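Local coordinates for nitrite oxidoreductase subunit C (Kuenenia stuttgartiensis, PDB 7B04), which binds heme b and calcium ions and probably carries electrons as one subunit of the filament-forming nitrite oxidoreductase complex of an anammox bacterium, at residues C[115-120]-C[261-266]; C[119-124]-C[293-298]; C[129-134]-C[168-173]. One frame throughout, in Å; residues are numbered along the deposited sequence.

Interaction 1 of 3, residues C[115-120]-C[261-266]; sequences WDDATD and KKWTVV. With CA (calcium ion), chain B.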
loop_
_atom_site.group_PDB
_atom_site.type_symbol
_atom_site.label_atom_id
_atom_site.label_comp_id
_atom_site.label_asym_id
_atom_site.label_seq_id
_atom_site.Cartn_x
_atom_site.Cartn_y
_atom_site.Cartn_z
ATOM N N TRP C 115 -14.840 44.730 27.482
ATOM C CA TRP C 115 -15.242 43.656 28.374
ATOM C C TRP C 115 -13.984 42.945 28.848
ATOM O O TRP C 115 -12.919 43.052 28.234
ATOM C CB TRP C 115 -16.197 42.672 27.692
ATOM C CG TRP C 115 -15.547 41.824 26.642
ATOM C CD1 TRP C 115 -15.075 40.552 26.790
ATOM C CD2 TRP C 115 -15.293 42.191 25.281
ATOM N NE1 TRP C 115 -14.549 40.102 25.603
ATOM C CE2 TRP C 115 -14.670 41.089 24.661
ATOM C CE3 TRP C 115 -15.534 43.342 24.527
ATOM C CZ2 TRP C 115 -14.287 41.105 23.321
ATOM C CZ3 TRP C 115 -15.152 43.356 23.198
ATOM C CH2 TRP C 115 -14.534 42.247 22.610
ATOM N N ASP C 116 -14.115 42.212 29.946
ATOM C CA ASP C 116 -12.984 41.525 30.555
ATOM C C ASP C 116 -12.936 40.075 30.112
ATOM O O ASP C 116 -13.925 39.352 30.201
ATOM C CB ASP C 116 -13.032 41.578 32.075
ATOM C CG ASP C 116 -13.338 42.962 32.604
ATOM O OD1 ASP C 116 -12.487 43.855 32.408
ATOM O OD2 ASP C 116 -14.397 43.155 33.245
ATOM N N ASP C 117 -11.807 39.663 29.577
ATOM C CA ASP C 117 -11.624 38.254 29.246
ATOM C C ASP C 117 -10.158 37.868 29.368
ATOM O O ASP C 117 -9.267 38.591 28.932
ATOM C CB ASP C 117 -12.293 37.861 27.909
ATOM C CG ASP C 117 -11.709 36.584 27.271
ATOM O OD1 ASP C 117 -11.955 35.492 27.839
ATOM O OD2 ASP C 117 -11.270 36.728 26.063
ATOM N N ALA C 118 -9.932 36.765 30.078
ATOM C CA ALA C 118 -8.616 36.320 30.517
ATOM C C ALA C 118 -7.790 35.655 29.426
ATOM O O ALA C 118 -6.605 35.386 29.655
ATOM C CB ALA C 118 -8.779 35.344 31.688
ATOM N N THR C 119 -8.356 35.419 28.247
ATOM C CA THR C 119 -7.684 34.659 27.204
ATOM C C THR C 119 -7.723 35.433 25.896
ATOM O O THR C 119 -8.753 36.009 25.535
ATOM C CB THR C 119 -8.303 33.270 27.012
ATOM O OG1 THR C 119 -9.627 33.401 26.487
ATOM C CG2 THR C 119 -8.355 32.513 28.329
ATOM N N ASP C 120 -6.591 35.442 25.197
ATOM C CA ASP C 120 -6.478 36.031 23.866
ATOM C C ASP C 120 -6.604 34.918 22.829
ATOM O O ASP C 120 -5.623 34.272 22.460
ATOM C CB ASP C 120 -5.149 36.767 23.729
ATOM C CG ASP C 120 -3.988 35.999 24.362
ATOM O OD1 ASP C 120 -2.910 35.909 23.735
ATOM O OD2 ASP C 120 -4.153 35.475 25.486
ATOM N N LYS C 261 -5.799 40.982 30.423
ATOM C CA LYS C 261 -7.051 40.233 30.528
ATOM C C LYS C 261 -8.276 41.099 30.227
ATOM O O LYS C 261 -9.335 40.951 30.843
ATOM C CB LYS C 261 -7.168 39.557 31.897
ATOM C CG LYS C 261 -6.158 38.431 32.072
ATOM C CD LYS C 261 -6.371 37.641 33.350
ATOM C CE LYS C 261 -5.388 36.481 33.428
ATOM N NZ LYS C 261 -5.587 35.654 34.649
ATOM N N LYS C 262 -8.131 42.035 29.290
ATOM C CA LYS C 262 -9.261 42.860 28.886
ATOM C C LYS C 262 -9.190 43.175 27.397
ATOM O O LYS C 262 -8.107 43.408 26.855
ATOM C CB LYS C 262 -9.296 44.167 29.685
ATOM C CG LYS C 262 -10.134 45.263 29.054
ATOM C CD LYS C 262 -10.206 46.483 29.946
ATOM C CE LYS C 262 -11.194 46.256 31.071
ATOM N NZ LYS C 262 -11.538 47.499 31.809
ATOM N N TRP C 263 -10.354 43.168 26.745
ATOM C CA TRP C 263 -10.485 43.528 25.340
ATOM C C TRP C 263 -11.014 44.951 25.221
ATOM O O TRP C 263 -11.898 45.361 25.978
ATOM C CB TRP C 263 -11.429 42.579 24.602
ATOM C CG TRP C 263 -10.784 41.332 24.092
ATOM C CD1 TRP C 263 -10.919 40.076 24.602
ATOM C CD2 TRP C 263 -9.908 41.215 22.962
ATOM N NE1 TRP C 263 -10.178 39.183 23.865
ATOM C CE2 TRP C 263 -9.548 39.858 22.853
ATOM C CE3 TRP C 263 -9.390 42.127 22.037
ATOM C CZ2 TRP C 263 -8.695 39.389 21.856
ATOM C CZ3 TRP C 263 -8.543 41.659 21.047
ATOM C CH2 TRP C 263 -8.205 40.303 20.965
ATOM N N THR C 264 -10.474 45.700 24.263
ATOM C CA THR C 264 -11.007 47.007 23.899
ATOM C C THR C 264 -11.141 47.032 22.385
ATOM O O THR C 264 -10.136 46.990 21.668
ATOM C CB THR C 264 -10.120 48.151 24.394
ATOM O OG1 THR C 264 -9.938 48.036 25.810
ATOM C CG2 THR C 264 -10.776 49.490 24.093
ATOM N N VAL C 265 -12.377 47.099 21.901
ATOM C CA VAL C 265 -12.667 47.104 20.474
ATOM C C VAL C 265 -13.472 48.351 20.157
ATOM O O VAL C 265 -14.381 48.722 20.909
ATOM C CB VAL C 265 -13.445 45.837 20.057
ATOM C CG1 VAL C 265 -13.800 45.876 18.575
ATOM C CG2 VAL C 265 -12.654 44.584 20.399
ATOM N N VAL C 266 -13.137 49.004 19.048
ATOM C CA VAL C 266 -13.915 50.133 18.562
ATOM C C VAL C 266 -14.379 49.833 17.146
ATOM O O VAL C 266 -13.625 49.291 16.328
ATOM C CB VAL C 266 -13.150 51.477 18.637
ATOM C CG1 VAL C 266 -12.421 51.608 19.963
ATOM C CG2 VAL C 266 -12.192 51.643 17.478
HETATM CA CA CA B . -10.730 34.764 25.012
#
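Trp115 lays one face of its indole over CB of Trp263. That CB stands 3.6 Å from the centroid of the six-membered ring, 16° off its normal, in a CH-pi contact. The two side chains lie side by side and point the same way. The ring planes are tilted 23° and displaced, the Trp115 six-membered ring lying 5.0 Å from the Trp263 five-membered ring, centroid to centroid. The tip of Trp115 also reaches Val265, CH2 lying 3.7 Å from CG2.

The backbones form an antiparallel pair here. Trp263 N donates to Trp115 O at 3.0 Å, and the return bond from Trp115 N to Trp263 O is weak. Asp116 and Lys262 form the next, non-hydrogen-bonded pair, and Asp116 OD1 makes a long salt bridge to Lys262 NZ (3.8 Å). At Asp117 the chain leaves the strand and turns to calcium. CG of Asp117 is anti to the backbone N (chi1 158°), and OD2 binds the metal at 2.3 Å. Thr119 adds O and OG1. The Asp117 carboxylate is nearly coplanar with the Trp263 ring, its OD2 at the ring edge, 3.5 Å from NE1. The N-H there may lend this metal-binding oxygen some polar support.

Interaction 2 of 3, residues C[119-124]-C[293-298]; sequences TDNKQA and VWNGDR. With CA (calcium ion), chain B; HEM (protoporphyrin IX containing Fe), chain D.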
loop_
_atom_site.group_PDB
_atom_site.type_symbol
_atom_site.label_atom_id
_atom_site.label_comp_id
_atom_site.label_asym_id
_atom_site.label_seq_id
_atom_site.Cartn_x
_atom_site.Cartn_y
_atom_site.Cartn_z
ATOM N N THR C 119 -8.356 35.419 28.247
ATOM C CA THR C 119 -7.684 34.659 27.204
ATOM C C THR C 119 -7.723 35.433 25.896
ATOM O O THR C 119 -8.753 36.009 25.535
ATOM C CB THR C 119 -8.303 33.270 27.012
ATOM O OG1 THR C 119 -9.627 33.401 26.487
ATOM C CG2 THR C 119 -8.355 32.513 28.329
ATOM N N ASP C 120 -6.591 35.442 25.197
ATOM C CA ASP C 120 -6.478 36.031 23.866
ATOM C C ASP C 120 -6.604 34.918 22.829
ATOM O O ASP C 120 -5.623 34.272 22.460
ATOM C CB ASP C 120 -5.149 36.767 23.729
ATOM C CG ASP C 120 -3.988 35.999 24.362
ATOM O OD1 ASP C 120 -2.910 35.909 23.735
ATOM O OD2 ASP C 120 -4.153 35.475 25.486
ATOM N N ASN C 121 -7.825 34.701 22.347
ATOM C CA ASN C 121 -8.074 33.748 21.264
ATOM C C ASN C 121 -8.091 34.555 19.973
ATOM O O ASN C 121 -9.074 35.235 19.664
ATOM C CB ASN C 121 -9.378 32.989 21.475
ATOM C CG ASN C 121 -9.434 32.278 22.811
ATOM O OD1 ASN C 121 -10.292 32.583 23.640
ATOM N ND2 ASN C 121 -8.537 31.317 23.025
ATOM N N LYS C 122 -6.990 34.502 19.227
ATOM C CA LYS C 122 -6.799 35.354 18.061
ATOM C C LYS C 122 -6.760 34.589 16.749
ATOM O O LYS C 122 -6.315 35.146 15.733
ATOM C CB LYS C 122 -5.507 36.151 18.224
ATOM C CG LYS C 122 -5.549 37.143 19.362
ATOM C CD LYS C 122 -4.249 37.898 19.479
ATOM C CE LYS C 122 -4.309 38.873 20.634
ATOM N NZ LYS C 122 -3.037 39.627 20.774
ATOM N N GLN C 123 -7.208 33.336 16.733
ATOM C CA GLN C 123 -7.210 32.568 15.495
ATOM C C GLN C 123 -8.080 31.323 15.673
ATOM O O GLN C 123 -8.288 30.825 16.786
ATOM C CB GLN C 123 -5.782 32.211 15.058
ATOM C CG GLN C 123 -5.309 30.817 15.340
ATOM C CD GLN C 123 -3.927 30.575 14.751
ATOM O OE1 GLN C 123 -3.318 29.531 14.986
ATOM N NE2 GLN C 123 -3.440 31.522 13.972
ATOM N N ALA C 124 -8.568 30.818 14.543
ATOM C CA ALA C 124 -9.482 29.680 14.486
ATOM C C ALA C 124 -9.067 28.710 13.375
ATOM O O ALA C 124 -9.843 28.320 12.504
ATOM C CB ALA C 124 -10.924 30.154 14.310
ATOM N N VAL C 293 -21.115 39.226 22.815
ATOM C CA VAL C 293 -19.682 38.985 22.958
ATOM C C VAL C 293 -19.444 37.480 22.925
ATOM O O VAL C 293 -20.272 36.702 23.411
ATOM C CB VAL C 293 -19.131 39.613 24.259
ATOM C CG1 VAL C 293 -17.681 39.217 24.490
ATOM C CG2 VAL C 293 -19.263 41.129 24.223
ATOM N N TRP C 294 -18.325 37.067 22.334
ATOM C CA TRP C 294 -17.944 35.665 22.256
ATOM C C TRP C 294 -16.584 35.459 22.905
ATOM O O TRP C 294 -15.710 36.328 22.841
ATOM C CB TRP C 294 -17.906 35.171 20.807
ATOM C CG TRP C 294 -19.235 35.212 20.147
ATOM C CD1 TRP C 294 -20.101 34.173 19.973
ATOM C CD2 TRP C 294 -19.870 36.364 19.589
ATOM N NE1 TRP C 294 -21.230 34.605 19.324
ATOM C CE2 TRP C 294 -21.115 35.949 19.082
ATOM C CE3 TRP C 294 -19.502 37.706 19.462
ATOM C CZ2 TRP C 294 -21.994 36.828 18.461
ATOM C CZ3 TRP C 294 -20.373 38.573 18.848
ATOM C CH2 TRP C 294 -21.607 38.133 18.359
ATOM N N ASN C 295 -16.411 34.295 23.529
ATOM C CA ASN C 295 -15.134 33.901 24.118
ATOM C C ASN C 295 -14.731 32.545 23.558
ATOM O O ASN C 295 -15.319 31.521 23.918
ATOM C CB ASN C 295 -15.211 33.860 25.644
ATOM C CG ASN C 295 -13.851 33.665 26.294
ATOM O OD1 ASN C 295 -12.813 33.827 25.655
ATOM N ND2 ASN C 295 -13.854 33.314 27.573
ATOM N N GLY C 296 -13.729 32.544 22.674
ATOM C CA GLY C 296 -13.256 31.310 22.074
ATOM C C GLY C 296 -12.751 30.294 23.076
ATOM O O GLY C 296 -12.739 29.095 22.777
ATOM N N ASP C 297 -12.338 30.744 24.264
ATOM C CA ASP C 297 -11.851 29.808 25.271
ATOM C C ASP C 297 -12.962 28.873 25.733
ATOM O O ASP C 297 -12.710 27.695 26.013
ATOM C CB ASP C 297 -11.254 30.571 26.455
ATOM C CG ASP C 297 -10.467 29.670 27.390
ATOM O OD1 ASP C 297 -9.350 29.254 27.017
ATOM O OD2 ASP C 297 -10.964 29.379 28.499
ATOM N N ARG C 298 -14.195 29.379 25.828
ATOM C CA ARG C 298 -15.360 28.562 26.141
ATOM C C ARG C 298 -16.118 28.107 24.892
ATOM O O ARG C 298 -17.298 27.747 24.990
ATOM C CB ARG C 298 -16.299 29.318 27.088
ATOM C CG ARG C 298 -15.863 29.296 28.548
ATOM C CD ARG C 298 -14.972 30.479 28.854
ATOM N NE ARG C 298 -14.892 30.760 30.283
ATOM C CZ ARG C 298 -13.851 30.448 31.045
ATOM N NH1 ARG C 298 -12.799 29.844 30.509
ATOM N NH2 ARG C 298 -13.858 30.743 32.337
HETATM CA CA CA B . -10.730 34.764 25.012
HETATM C CHA HEM D . -25.186 34.061 15.127
HETATM C CHB HEM D . -28.989 32.960 17.968
HETATM C CHC HEM D . -28.789 37.494 19.708
HETATM C CHD HEM D . -25.084 38.660 16.734
HETATM C C1A HEM D . -26.276 33.403 15.666
HETATM C C2A HEM D . -26.843 32.160 15.186
HETATM C C3A HEM D . -27.887 31.845 15.971
HETATM C C4A HEM D . -28.036 32.886 16.969
HETATM C CMA HEM D . -28.798 30.602 15.854
HETATM C CAA HEM D . -26.277 31.355 13.994
HETATM C CBA HEM D . -27.272 31.301 12.843
HETATM C CGA HEM D . -27.028 32.461 11.921
HETATM O O1A HEM D . -28.019 33.011 11.376
HETATM O O2A HEM D . -25.841 32.838 11.749
HETATM C C1B HEM D . -29.238 34.074 18.746
HETATM C C2B HEM D . -30.133 34.159 19.883
HETATM C C3B HEM D . -30.085 35.419 20.364
HETATM C C4B HEM D . -29.140 36.165 19.550
HETATM C CMB HEM D . -30.979 32.963 20.374
HETATM C CAB HEM D . -30.827 36.056 21.569
HETATM C CBB HEM D . -31.527 35.372 22.483
HETATM C C1C HEM D . -27.744 38.172 19.103
HETATM C C2C HEM D . -27.264 39.492 19.474
HETATM C C3C HEM D . -26.247 39.813 18.669
HETATM C C4C HEM D . -26.041 38.720 17.736
HETATM C CMC HEM D . -27.825 40.368 20.618
HETATM C CAC HEM D . -25.436 41.129 18.713
HETATM C CBC HEM D . -25.252 41.870 17.619
HETATM C C1D HEM D . -24.726 37.479 16.107
HETATM C C2D HEM D . -23.509 37.225 15.355
HETATM C C3D HEM D . -23.539 35.966 14.919
HETATM C C4D HEM D . -24.778 35.359 15.371
HETATM C CMD HEM D . -22.364 38.226 15.088
HETATM C CAD HEM D . -22.438 35.290 14.074
HETATM C CBD HEM D . -21.523 34.447 14.954
HETATM C CGD HEM D . -20.334 33.985 14.151
HETATM O O1D HEM D . -19.418 33.359 14.740
HETATM O O2D HEM D . -20.289 34.248 12.922
HETATM N NA HEM D . -27.036 33.811 16.745
HETATM N NB HEM D . -28.655 35.311 18.579
HETATM N NC HEM D . -26.977 37.727 18.033
HETATM N ND HEM D . -25.479 36.308 16.099
HETATM FE FE HEM D . -27.239 35.712 17.210
#
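Asn121 and Asn295 bring their amides to one calcium ion through different first torsions. CG of Asn121 sits anti to the carbonyl carbon, beside the backbone N (chi1 -56°), while CG of Asn295 is anti to the backbone N (chi1 -171°). Each torsion turns its CG toward the ion. The site has seven oxygen ligands and belongs to the ethylbenzene dehydrogenase-like heme domain. It clamps the loop after strand 108-116 to the end of strand 286-294.

Asn121 OD1 binds the metal at 2.6 Å and Asn295 OD1 at 2.4 Å. Both are carbonyl oxygens of uncharged amides. Thr119 binds from the same loop as Asn121, and Asp117 and Asp132 complete the shell. The shared metal ties the two segments. Asn121 OD1 also lies 2.8 Å from Asp297 N.

Asp297 flanks the site without binding it. Its side chain crosses that of Thr119 at about a right angle, with CB against OG1 and OD1 3.7 Å from the methyl CG2. Asp297 N gives a weak hydrogen bond of 3.4 Å to Asn295 OD1, in addition to that oxygen's metal bond. Arg298 NH1 forms a salt bridge to Asp297 OD2. Gly296 N is hydrogen-bonded to OD2 of Asp132, so the backbone of this turn also steadies a metal ligand.

The same strand end reaches the heme. Trp294 NE1 is held by the backbone O of Asn302, and the far side of its indole meets the porphyrin, CH2 lying 3.4 Å from the methyl carbon CMD.

Interaction 3 of 3, residues C[129-134]-C[168-173]; sequences EFRDGA and KADWEA. With CA (calcium ion), chain B.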
loop_
_atom_site.group_PDB
_atom_site.type_symbol
_atom_site.label_atom_id
_atom_site.label_comp_id
_atom_site.label_asym_id
_atom_site.label_seq_id
_atom_site.Cartn_x
_atom_site.Cartn_y
_atom_site.Cartn_z
ATOM N N GLU C 129 -10.212 25.104 18.154
ATOM C CA GLU C 129 -10.003 26.484 18.570
ATOM C C GLU C 129 -11.003 27.420 17.902
ATOM O O GLU C 129 -11.320 27.277 16.715
ATOM C CB GLU C 129 -8.574 26.919 18.240
ATOM C CG GLU C 129 -7.559 26.114 19.015
ATOM C CD GLU C 129 -6.154 26.656 18.862
ATOM O OE1 GLU C 129 -5.906 27.405 17.899
ATOM O OE2 GLU C 129 -5.297 26.322 19.698
ATOM N N PHE C 130 -11.440 28.421 18.655
ATOM C CA PHE C 130 -12.416 29.394 18.199
ATOM C C PHE C 130 -11.905 30.793 18.508
ATOM O O PHE C 130 -10.962 30.981 19.285
ATOM C CB PHE C 130 -13.785 29.169 18.861
ATOM C CG PHE C 130 -14.355 27.806 18.617
ATOM C CD1 PHE C 130 -15.247 27.581 17.585
ATOM C CD2 PHE C 130 -13.993 26.738 19.418
ATOM C CE1 PHE C 130 -15.775 26.309 17.367
ATOM C CE2 PHE C 130 -14.520 25.473 19.200
ATOM C CZ PHE C 130 -15.412 25.262 18.180
ATOM N N ARG C 131 -12.573 31.785 17.938
ATOM C CA ARG C 131 -12.094 33.154 18.019
ATOM C C ARG C 131 -12.893 33.917 19.062
ATOM O O ARG C 131 -14.083 33.660 19.277
ATOM C CB ARG C 131 -12.224 33.871 16.675
ATOM C CG ARG C 131 -13.680 33.894 16.206
ATOM C CD ARG C 131 -13.892 34.864 15.059
ATOM N NE ARG C 131 -13.473 34.281 13.796
ATOM C CZ ARG C 131 -14.284 33.572 13.019
ATOM N NH1 ARG C 131 -15.547 33.350 13.383
ATOM N NH2 ARG C 131 -13.828 33.066 11.883
ATOM N N ASP C 132 -12.236 34.891 19.684
ATOM C CA ASP C 132 -12.960 35.886 20.466
ATOM C C ASP C 132 -13.585 36.904 19.531
ATOM O O ASP C 132 -12.968 37.324 18.553
ATOM C CB ASP C 132 -12.055 36.589 21.458
ATOM C CG ASP C 132 -11.748 35.734 22.659
ATOM O OD1 ASP C 132 -10.582 35.338 22.803
ATOM O OD2 ASP C 132 -12.675 35.440 23.441
ATOM N N GLY C 133 -14.822 37.281 19.820
ATOM C CA GLY C 133 -15.534 38.200 18.957
ATOM C C GLY C 133 -16.497 39.079 19.728
ATOM O O GLY C 133 -16.867 38.794 20.874
ATOM N N ALA C 134 -16.874 40.181 19.086
ATOM C CA ALA C 134 -17.876 41.093 19.608
ATOM C C ALA C 134 -18.708 41.618 18.449
ATOM O O ALA C 134 -18.231 41.708 17.313
ATOM C CB ALA C 134 -17.238 42.254 20.367
ATOM N N LYS C 168 -14.092 40.342 14.577
ATOM C CA LYS C 168 -13.430 39.054 14.715
ATOM C C LYS C 168 -11.969 39.270 15.081
ATOM O O LYS C 168 -11.256 40.015 14.398
ATOM C CB LYS C 168 -13.549 38.239 13.424
ATOM C CG LYS C 168 -14.979 37.880 13.056
ATOM C CD LYS C 168 -15.037 37.040 11.794
ATOM C CE LYS C 168 -16.467 36.662 11.448
ATOM N NZ LYS C 168 -17.271 37.847 11.038
ATOM N N ALA C 169 -11.528 38.616 16.158
ATOM C CA ALA C 169 -10.151 38.778 16.612
ATOM C C ALA C 169 -9.163 38.187 15.615
ATOM O O ALA C 169 -8.076 38.738 15.411
ATOM C CB ALA C 169 -9.967 38.142 17.989
ATOM N N ASP C 170 -9.516 37.058 14.993
ATOM C CA ASP C 170 -8.620 36.453 14.015
ATOM C C ASP C 170 -8.435 37.346 12.795
ATOM O O ASP C 170 -7.360 37.347 12.185
ATOM C CB ASP C 170 -9.138 35.075 13.601
ATOM C CG ASP C 170 -10.548 35.120 13.042
ATOM O OD1 ASP C 170 -11.167 36.202 13.060
ATOM O OD2 ASP C 170 -11.037 34.064 12.587
ATOM N N TRP C 171 -9.467 38.108 12.423
ATOM C CA TRP C 171 -9.329 39.045 11.314
ATOM C C TRP C 171 -8.308 40.130 11.625
ATOM O O TRP C 171 -7.633 40.626 10.716
ATOM C CB TRP C 171 -10.686 39.657 10.964
ATOM C CG TRP C 171 -11.586 38.705 10.232
ATOM C CD1 TRP C 171 -11.438 37.352 10.130
ATOM C CD2 TRP C 171 -12.763 39.037 9.485
ATOM N NE1 TRP C 171 -12.455 36.820 9.376
ATOM C CE2 TRP C 171 -13.281 37.833 8.965
ATOM C CE3 TRP C 171 -13.431 40.233 9.207
ATOM C CZ2 TRP C 171 -14.435 37.791 8.187
ATOM C CZ3 TRP C 171 -14.577 40.189 8.433
ATOM C CH2 TRP C 171 -15.067 38.976 7.932
ATOM N N GLU C 172 -8.182 40.515 12.898
ATOM C CA GLU C 172 -7.125 41.446 13.279
ATOM C C GLU C 172 -5.753 40.839 13.019
ATOM O O GLU C 172 -4.857 41.508 12.492
ATOM C CB GLU C 172 -7.262 41.823 14.755
ATOM C CG GLU C 172 -8.451 42.709 15.095
ATOM C CD GLU C 172 -8.232 44.162 14.722
ATOM O OE1 GLU C 172 -7.063 44.577 14.584
ATOM O OE2 GLU C 172 -9.233 44.894 14.589
ATOM N N ALA C 173 -5.574 39.566 13.383
ATOM C CA ALA C 173 -4.317 38.881 13.106
ATOM C C ALA C 173 -4.101 38.670 11.614
ATOM O O ALA C 173 -2.959 38.707 11.144
ATOM C CB ALA C 173 -4.276 37.543 13.841
HETATM CA CA CA B . -10.730 34.764 25.012
#
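The calcium site and the start of helix 169-175 meet at a short antiparallel bridge, where Gly133 pairs with Lys168. Asp132 chelates the metal with both carboxylate oxygens, OD1 at 2.3 Å and OD2 at 2.6 Å. Its backbone O turns the other way and accepts a bond from Ala169 N, 3.1 Å long and nearly in line with the carbonyl. One residue thus links the ion to the first turn of the helix.

Arg131, the residue before Asp132, grips Asp170 side-on. The arginine chain bends at chi3 (80°), which places NE beside the carboxylate. NE donates to Asp170 OD2 at 2.7 Å, and NH2 donates to the same oxygen at 3.0 Å. Both bonds lie near the guanidinium plane, but they meet OD2 differently. NE comes from above the carboxylate plane, whereas NH2 uses the syn lone pair. The two planes are turned 59° apart. Lys168 CD sits over the centre of one guanidinium face, 3.7 Å above it, and also over a face of the Trp171 ring. The charged end of Lys168 goes elsewhere, to a salt bridge with Glu234.

An alanine at Arg131 would probably leave Asp170 OD2 without its two donors and open a gap beside the methylenes of Lys168.

The nearest atoms of the Arg131 side chain and the heme are about 4 Å apart. Asp132 and Ala169 also pack on Trp263 of strand 262-270. Gly133 is hydrogen-bonded to Trp294 of strand 286-294, and Ala134 to Trp167 of strand 162-168.

How the interactions relate
All three contacts converge on one calcium ion. Interactions 2 and 3 are the nearest pair, their centres about 6 Å apart; interaction 1 lies about 10 Å from interaction 2 and about 11 Å from interaction 3. Residues 115-120 and 119-124 overlap at Thr119 and Asp120. Then come 129-134, 168-173, 261-266 and 293-298, so interaction 3 falls within the chain spans bridged by both others. Strands 108-116 and 262-270 pair in interaction 1, and strand 133-139 lies between 162-168 and 286-294. The ion therefore ties together strand ends and loops far apart in sequence, close to the heme pocket in the same domain.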